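Local coordinates for protein probable dehydrogenase (Bordetella bronchiseptica, PDB 3MOI) that probably catalyses an NAD(P)-dependent oxidation or reduction as a dehydrogenase of the GFO/IDH/MocA family, its natural substrate not being established, at residues Ser146-Phe151 against Asp184-Ile189; Ala216-Glu221 against Ala226-Ser231. All coordinates share one frame; numbering follows the deposited sequence.

Contact 1 (Ser146-Phe151 against Asp184-Ile189); sequences SMLNCF and DSIKTI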
ATOM      1  N   SER A 146     -14.170  -2.082  -4.802  1.00 35.30           N
ATOM      2  CA  SER A 146     -13.360  -2.959  -5.642  1.00 34.26           C
ATOM      3  C   SER A 146     -12.148  -3.488  -4.883  1.00 32.50           C
ATOM      4  O   SER A 146     -11.793  -4.644  -5.013  1.00 32.89           O
ATOM      5  CB  SER A 146     -12.890  -2.246  -6.915  1.00 34.09           C
ATOM      6  OG  SER A 146     -12.123  -3.146  -7.735  1.00 36.03           O
ATOM      7  N   MET A 147     -11.530  -2.647  -4.084  1.00 30.77           N
ATOM      8  CA  MET A 147     -10.304  -3.007  -3.427  1.00 30.48           C
ATOM      9  C   MET A 147     -10.042  -2.040  -2.302  1.00 30.56           C
ATOM     10  O   MET A 147     -10.489  -0.953  -2.368  1.00 30.66           O
ATOM     11  CB  MET A 147      -9.122  -3.073  -4.412  1.00 30.11           C
ATOM     12  CG  MET A 147      -8.480  -1.728  -4.931  1.00 28.91           C
ATOM     13  SD  MET A 147      -7.039  -1.962  -6.018  1.00 20.02           S
ATOM     14  CE  MET A 147      -6.869  -0.232  -6.395  1.00 26.12           C
ATOM     15  N   LEU A 148      -9.380  -2.469  -1.240  1.00 31.42           N
ATOM     16  CA  LEU A 148      -8.919  -1.575  -0.191  1.00 32.03           C
ATOM     17  C   LEU A 148      -7.417  -1.615  -0.099  1.00 32.43           C
ATOM     18  O   LEU A 148      -6.822  -2.639  -0.359  1.00 31.88           O
ATOM     19  CB  LEU A 148      -9.424  -2.051   1.162  1.00 33.12           C
ATOM     20  CG  LEU A 148     -10.859  -1.730   1.563  1.00 33.60           C
ATOM     21  CD1 LEU A 148     -11.739  -2.803   0.948  1.00 36.37           C
ATOM     22  CD2 LEU A 148     -10.929  -1.716   3.021  1.00 30.53           C
ATOM     23  N   ASN A 149      -6.810  -0.530   0.362  1.00 33.44           N
ATOM     24  CA  ASN A 149      -5.370  -0.518   0.620  1.00 34.13           C
ATOM     25  C   ASN A 149      -5.083   0.057   1.988  1.00 34.28           C
ATOM     26  O   ASN A 149      -5.361   1.179   2.225  1.00 35.44           O
ATOM     27  CB  ASN A 149      -4.724   0.314  -0.476  1.00 34.78           C
ATOM     28  CG  ASN A 149      -3.205   0.281  -0.446  1.00 36.53           C
ATOM     29  OD1 ASN A 149      -2.601  -0.512   0.264  1.00 39.47           O
ATOM     30  ND2 ASN A 149      -2.579   1.142  -1.252  1.00 35.15           N
ATOM     31  N   CYS A 150      -4.572  -0.719   2.920  1.00 34.80           N
ATOM     32  CA  CYS A 150      -4.286  -0.220   4.254  1.00 35.61           C
ATOM     33  C   CYS A 150      -2.824  -0.407   4.520  1.00 33.94           C
ATOM     34  O   CYS A 150      -2.341  -1.516   4.328  1.00 34.27           O
ATOM     35  CB  CYS A 150      -5.064  -1.053   5.316  1.00 35.86           C
ATOM     36  SG  CYS A 150      -6.831  -1.117   4.896  1.00 45.51           S
ATOM     37  N   PHE A 151      -2.144   0.599   5.064  1.00 31.89           N
ATOM     38  CA  PHE A 151      -0.795   0.367   5.572  1.00 31.79           C
ATOM     39  C   PHE A 151      -0.542   1.205   6.807  1.00 31.72           C
ATOM     40  O   PHE A 151      -1.214   2.190   7.036  1.00 33.16           O
ATOM     41  CB  PHE A 151       0.290   0.598   4.493  1.00 31.21           C
ATOM     42  CG  PHE A 151       0.248   1.973   3.899  1.00 30.81           C
ATOM     43  CD1 PHE A 151      -0.630   2.268   2.861  1.00 29.47           C
ATOM     44  CD2 PHE A 151       1.020   3.005   4.443  1.00 32.06           C
ATOM     45  CE1 PHE A 151      -0.723   3.532   2.347  1.00 31.71           C
ATOM     46  CE2 PHE A 151       0.927   4.304   3.946  1.00 32.13           C
ATOM     47  CZ  PHE A 151       0.062   4.573   2.888  1.00 32.78           C
ATOM     48  N   ASP A 184      -9.950  -6.046  11.400  1.00 30.70           N
ATOM     49  CA  ASP A 184     -11.299  -5.701  11.843  1.00 32.03           C
ATOM     50  C   ASP A 184     -11.844  -4.526  11.069  1.00 33.51           C
ATOM     51  O   ASP A 184     -13.052  -4.457  10.815  1.00 33.43           O
ATOM     52  CB  ASP A 184     -11.341  -5.354  13.322  1.00 32.64           C
ATOM     53  CG  ASP A 184     -11.126  -6.564  14.217  1.00 35.07           C
ATOM     54  OD1 ASP A 184     -11.441  -7.701  13.810  1.00 37.26           O
ATOM     55  OD2 ASP A 184     -10.603  -6.363  15.324  1.00 42.02           O
ATOM     56  N   SER A 185     -10.953  -3.607  10.668  1.00 34.49           N
ATOM     57  CA  SER A 185     -11.408  -2.443   9.925  1.00 35.21           C
ATOM     58  C   SER A 185     -11.862  -2.860   8.543  1.00 34.06           C
ATOM     59  O   SER A 185     -12.892  -2.343   8.017  1.00 33.26           O
ATOM     60  CB  SER A 185     -10.312  -1.385   9.863  1.00 35.68           C
ATOM     61  OG  SER A 185     -10.009  -1.019  11.216  1.00 38.67           O
ATOM     62  N   ILE A 186     -11.114  -3.792   7.960  1.00 32.33           N
ATOM     63  CA  ILE A 186     -11.454  -4.271   6.627  1.00 31.83           C
ATOM     64  C   ILE A 186     -12.812  -4.947   6.693  1.00 31.79           C
ATOM     65  O   ILE A 186     -13.688  -4.621   5.947  1.00 32.86           O
ATOM     66  CB  ILE A 186     -10.392  -5.181   6.104  1.00 31.98           C
ATOM     67  CG1 ILE A 186      -9.114  -4.373   5.790  1.00 33.89           C
ATOM     68  CG2 ILE A 186     -10.839  -5.872   4.891  1.00 31.69           C
ATOM     69  CD1 ILE A 186      -7.897  -5.234   5.572  1.00 34.81           C
ATOM     70  N   LYS A 187     -13.032  -5.836   7.634  1.00 31.34           N
ATOM     71  CA  LYS A 187     -14.350  -6.392   7.795  1.00 31.87           C
ATOM     72  C   LYS A 187     -15.465  -5.364   8.054  1.00 30.96           C
ATOM     73  O   LYS A 187     -16.596  -5.509   7.568  1.00 29.99           O
ATOM     74  CB  LYS A 187     -14.329  -7.351   8.929  1.00 33.43           C
ATOM     75  CG  LYS A 187     -13.461  -8.606   8.662  1.00 36.18           C
ATOM     76  CD  LYS A 187     -14.015  -9.745   9.521  1.00 38.26           C
ATOM     77  CE  LYS A 187     -13.515  -9.740  10.865  1.00 38.12           C
ATOM     78  NZ  LYS A 187     -14.038 -10.917  11.592  1.00 36.98           N
ATOM     79  N   THR A 188     -15.172  -4.367   8.859  1.00 30.27           N
ATOM     80  CA  THR A 188     -16.169  -3.386   9.193  1.00 30.80           C
ATOM     81  C   THR A 188     -16.554  -2.521   7.973  1.00 32.25           C
ATOM     82  O   THR A 188     -17.725  -2.382   7.648  1.00 32.63           O
ATOM     83  CB  THR A 188     -15.652  -2.489  10.294  1.00 31.86           C
ATOM     84  OG1 THR A 188     -15.524  -3.231  11.525  1.00 32.71           O
ATOM     85  CG2 THR A 188     -16.574  -1.286  10.489  1.00 29.18           C
ATOM     86  N   ILE A 189     -15.547  -1.973   7.262  1.00 33.14           N
ATOM     87  CA  ILE A 189     -15.780  -1.187   6.075  1.00 31.33           C
ATOM     88  C   ILE A 189     -16.533  -2.025   5.063  1.00 31.81           C
ATOM     89  O   ILE A 189     -17.448  -1.522   4.446  1.00 32.23           O
ATOM     90  CB  ILE A 189     -14.465  -0.698   5.478  1.00 31.28           C
ATOM     91  CG1 ILE A 189     -13.830   0.353   6.388  1.00 30.90           C
ATOM     92  CG2 ILE A 189     -14.650  -0.087   4.074  1.00 28.09           C
ATOM     93  CD1 ILE A 189     -12.263   0.446   6.294  1.00 26.68           C
TER
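Leu148 and Cys150, two residues apart on the strand, press their side chains against Ile186 and Ile189 on the side of the helix turned to the strand, a small example of how a sheet carries a helix on apolar bumps. The main bump is the methyl CD2 of Leu148. It enters the notch between two isoleucines one helical turn apart, with Ile189 CD1 4.1 Å from Leu148 CD2 on one flank and Ile186 CG1 4.2 Å from the same methyl on the other. Ile189 CG2, 4.2 Å from Leu148 CD2, broadens the first wall, so one isoleucine offers two branches and the other its CG1. Ile186 answers with a bump of its own. Its CB leaves the helix obliquely to the strand, but with CG1 anti to the carbonyl carbon (chi1 -70°) that atom lies over the groove between the two strand side chains, and Cys150 SG lies 4.1 Å from Ile186 CG1. The fit is close but not tight, purely apolar, and buries about 170 Å². Leu148 CA and Ile186 CA are 7.8 Å apart, and the segment axes run near antiparallel at 151°. Met303 of the next strand lies against both Cys150 and Ile189 and extends the apolar layer. Asn149 and Phe151 project from the other face of the sheet and meet the second subunit, where Phe151 packs on its own counterpart. One face against a helix, the other against a partner subunit: this is the layered alpha/beta arrangement of the GFO/IDH/MocA C-terminal domain.

Contact 2 (Ala216-Glu221 against Ala226-Ser231); sequences AMLTLE and AVMVYS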
ATOM      1  N   ALA A 216       0.252  -8.513   3.249  1.00 30.26           N
ATOM      2  CA  ALA A 216      -0.867  -9.435   2.964  1.00 31.48           C
ATOM      3  C   ALA A 216      -1.862  -8.929   1.967  1.00 32.10           C
ATOM      4  O   ALA A 216      -2.137  -7.736   1.904  1.00 32.69           O
ATOM      5  CB  ALA A 216      -1.653  -9.826   4.282  1.00 30.12           C
ATOM      6  N   MET A 217      -2.431  -9.881   1.229  1.00 32.64           N
ATOM      7  CA  MET A 217      -3.540  -9.649   0.379  1.00 32.88           C
ATOM      8  C   MET A 217      -4.679 -10.540   0.864  1.00 33.30           C
ATOM      9  O   MET A 217      -4.589 -11.813   0.861  1.00 34.63           O
ATOM     10  CB  MET A 217      -3.249  -9.940  -1.097  1.00 32.79           C
ATOM     11  CG  MET A 217      -4.303  -9.157  -1.965  1.00 37.10           C
ATOM     12  SD  MET A 217      -4.270  -9.200  -3.717  1.00 39.64           S
ATOM     13  CE  MET A 217      -2.629  -9.587  -3.681  1.00 33.08           C
ATOM     14  N   LEU A 218      -5.768  -9.878   1.202  1.00 31.33           N
ATOM     15  CA  LEU A 218      -6.931 -10.545   1.722  1.00 31.04           C
ATOM     16  C   LEU A 218      -7.983 -10.617   0.631  1.00 31.02           C
ATOM     17  O   LEU A 218      -8.403  -9.562   0.080  1.00 31.30           O
ATOM     18  CB  LEU A 218      -7.476  -9.736   2.908  1.00 30.22           C
ATOM     19  CG  LEU A 218      -6.973  -9.960   4.341  1.00 30.75           C
ATOM     20  CD1 LEU A 218      -5.584 -10.388   4.440  1.00 29.49           C
ATOM     21  CD2 LEU A 218      -7.274  -8.768   5.286  1.00 26.97           C
ATOM     22  N   THR A 219      -8.431 -11.813   0.303  1.00 29.90           N
ATOM     23  CA  THR A 219      -9.512 -11.912  -0.656  1.00 30.27           C
ATOM     24  C   THR A 219     -10.885 -11.880   0.072  1.00 31.71           C
ATOM     25  O   THR A 219     -11.124 -12.629   0.999  1.00 32.36           O
ATOM     26  CB  THR A 219      -9.418 -13.186  -1.469  1.00 30.27           C
ATOM     27  OG1 THR A 219      -8.164 -13.192  -2.157  1.00 27.12           O
ATOM     28  CG2 THR A 219     -10.596 -13.270  -2.477  1.00 26.73           C
ATOM     29  N   LEU A 220     -11.776 -11.011  -0.366  1.00 32.44           N
ATOM     30  CA  LEU A 220     -13.076 -10.929   0.216  1.00 33.10           C
ATOM     31  C   LEU A 220     -14.033 -11.719  -0.669  1.00 34.86           C
ATOM     32  O   LEU A 220     -13.702 -12.329  -1.662  1.00 36.50           O
ATOM     33  CB  LEU A 220     -13.503  -9.490   0.378  1.00 32.25           C
ATOM     34  CG  LEU A 220     -12.549  -8.569   1.137  1.00 31.38           C
ATOM     35  CD1 LEU A 220     -13.121  -7.180   1.145  1.00 29.86           C
ATOM     36  CD2 LEU A 220     -12.294  -9.018   2.553  1.00 28.37           C
ATOM     37  N   GLU A 221     -15.259 -11.729  -0.293  1.00 37.42           N
ATOM     38  CA  GLU A 221     -16.101 -12.840  -0.628  1.00 39.21           C
ATOM     39  C   GLU A 221     -16.778 -12.553  -1.935  1.00 39.41           C
ATOM     40  O   GLU A 221     -17.072 -13.497  -2.670  1.00 40.21           O
ATOM     41  CB  GLU A 221     -17.048 -13.020   0.548  1.00 39.58           C
ATOM     42  CG  GLU A 221     -18.285 -13.777   0.420  1.00 43.94           C
ATOM     43  CD  GLU A 221     -19.069 -13.661   1.804  1.00 51.78           C
ATOM     44  OE1 GLU A 221     -19.155 -12.515   2.444  1.00 46.02           O
ATOM     45  OE2 GLU A 221     -19.526 -14.757   2.247  1.00 55.37           O
ATOM     46  N   ALA A 226      -8.456  -6.748  -0.256  1.00 31.93           N
ATOM     47  CA  ALA A 226      -7.826  -5.760   0.584  1.00 31.72           C
ATOM     48  C   ALA A 226      -6.330  -6.073   0.723  1.00 32.42           C
ATOM     49  O   ALA A 226      -5.943  -7.171   1.033  1.00 33.56           O
ATOM     50  CB  ALA A 226      -8.417  -5.823   1.895  1.00 31.13           C
ATOM     51  N   VAL A 227      -5.477  -5.110   0.475  1.00 32.38           N
ATOM     52  CA  VAL A 227      -4.071  -5.264   0.774  1.00 31.42           C
ATOM     53  C   VAL A 227      -3.848  -4.684   2.154  1.00 31.52           C
ATOM     54  O   VAL A 227      -4.344  -3.609   2.447  1.00 31.94           O
ATOM     55  CB  VAL A 227      -3.211  -4.468  -0.280  1.00 31.73           C
ATOM     56  CG1 VAL A 227      -1.808  -4.097   0.258  1.00 31.19           C
ATOM     57  CG2 VAL A 227      -3.108  -5.234  -1.568  1.00 27.84           C
ATOM     58  N   MET A 228      -3.062  -5.370   2.978  1.00 31.10           N
ATOM     59  CA  MET A 228      -2.777  -4.962   4.356  1.00 30.98           C
ATOM     60  C   MET A 228      -1.260  -5.083   4.493  1.00 30.72           C
ATOM     61  O   MET A 228      -0.688  -6.145   4.203  1.00 30.69           O
ATOM     62  CB  MET A 228      -3.523  -5.898   5.308  1.00 30.60           C
ATOM     63  CG  MET A 228      -3.309  -5.771   6.796  1.00 33.22           C
ATOM     64  SD  MET A 228      -4.116  -7.116   7.798  1.00 28.23           S
ATOM     65  CE  MET A 228      -5.336  -7.396   6.639  1.00 30.92           C
ATOM     66  N   VAL A 229      -0.620  -3.981   4.869  1.00 30.18           N
ATOM     67  CA  VAL A 229       0.803  -3.921   5.082  1.00 29.79           C
ATOM     68  C   VAL A 229       1.079  -3.258   6.420  1.00 30.71           C
ATOM     69  O   VAL A 229       0.487  -2.235   6.755  1.00 31.94           O
ATOM     70  CB  VAL A 229       1.521  -3.079   3.980  1.00 30.02           C
ATOM     71  CG1 VAL A 229       2.981  -2.772   4.404  1.00 28.87           C
ATOM     72  CG2 VAL A 229       1.496  -3.770   2.630  1.00 25.47           C
ATOM     73  N   TYR A 230       2.010  -3.809   7.182  1.00 31.42           N
ATOM     74  CA  TYR A 230       2.330  -3.303   8.553  1.00 31.01           C
ATOM     75  C   TYR A 230       3.802  -3.493   8.787  1.00 31.41           C
ATOM     76  O   TYR A 230       4.336  -4.577   8.499  1.00 31.14           O
ATOM     77  CB  TYR A 230       1.586  -4.082   9.655  1.00 29.95           C
ATOM     78  CG  TYR A 230       1.769  -3.410  10.961  1.00 30.70           C
ATOM     79  CD1 TYR A 230       0.802  -2.585  11.469  1.00 28.55           C
ATOM     80  CD2 TYR A 230       2.984  -3.513  11.667  1.00 31.01           C
ATOM     81  CE1 TYR A 230       0.995  -1.945  12.656  1.00 27.95           C
ATOM     82  CE2 TYR A 230       3.172  -2.874  12.801  1.00 29.40           C
ATOM     83  CZ  TYR A 230       2.165  -2.065  13.304  1.00 28.42           C
ATOM     84  OH  TYR A 230       2.348  -1.390  14.490  1.00 31.89           O
ATOM     85  N   SER A 231       4.451  -2.470   9.331  1.00 31.95           N
ATOM     86  CA  SER A 231       5.858  -2.577   9.780  1.00 33.20           C
ATOM     87  C   SER A 231       6.072  -1.725  11.038  1.00 34.33           C
ATOM     88  O   SER A 231       5.554  -0.592  11.137  1.00 35.19           O
ATOM     89  CB  SER A 231       6.782  -2.090   8.684  1.00 33.29           C
ATOM     90  OG  SER A 231       8.133  -2.197   9.048  1.00 33.03           O
TER
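Met217 lies opposite Val227 in an antiparallel hairpin, and its side chain illustrates how a non-hydrogen-bonded pair is packed. From Met217 CB, still 4.7 Å from Val227 CG2, the chain extends with CG anti to the backbone N (chi1 -159°). Met217 CG makes the real contact, 4.1 Å from Val227 CG2, and also passes over the carbonyl oxygen of Ala226. SD stays alongside the valine but more loosely, and the bend at chi3 takes CE no nearer, to 4.9 Å from Val227 CG2. On this face Met217 and Val227 of the second subunit pack on their counterparts here, so the pair belongs to the dimer interface.

The pairs on either side are hydrogen-bonded. Ala216 and Met228 exchange two bonds, Ala216 N to Met228 O and Met228 N to Ala216 O, the latter almost straight at 171°. Leu218 and Ala226 do the same, with Leu218 N reaching Ala226 O at 2.7 Å and 174°. Their side chains occupy the face turned to helix 179-190, where Leu218 CB and Ala226 CB lie 4.2 Å apart; the modelled approach of the Leu218 and Met228 tips is too short to trust. Chemically, four backbone bonds satisfy the buried amides and carbonyls facing each other across these two pairs, while the paired residues offer apolar side chains to the helix on one face and to the second subunit on the other.

Overall arrangement
Contacts 1 and 2 share one sheet and one covering helix, their centres about 8 Å apart. Strand 145-153 lies beside strand 225-231 in the mixed sheet: Leu148 O and Val227 N are 2.9 Å apart, as are Cys150 N and Val227 O, both probable hydrogen bonds. The helix of contact 1 also spans the seam, since Ile186 packs on Leu218 and Met228 of the hairpin, although the exact positions of those two tips are doubtful. Thus the 184-189 segment covers residues from both contacts, whereas the opposite face of the sheet meets the second subunit. The parallel sheet of the Rossmann domain, which probably binds the nucleotide, is a separate sheet, and both contacts are structural packing within the C-terminal domain.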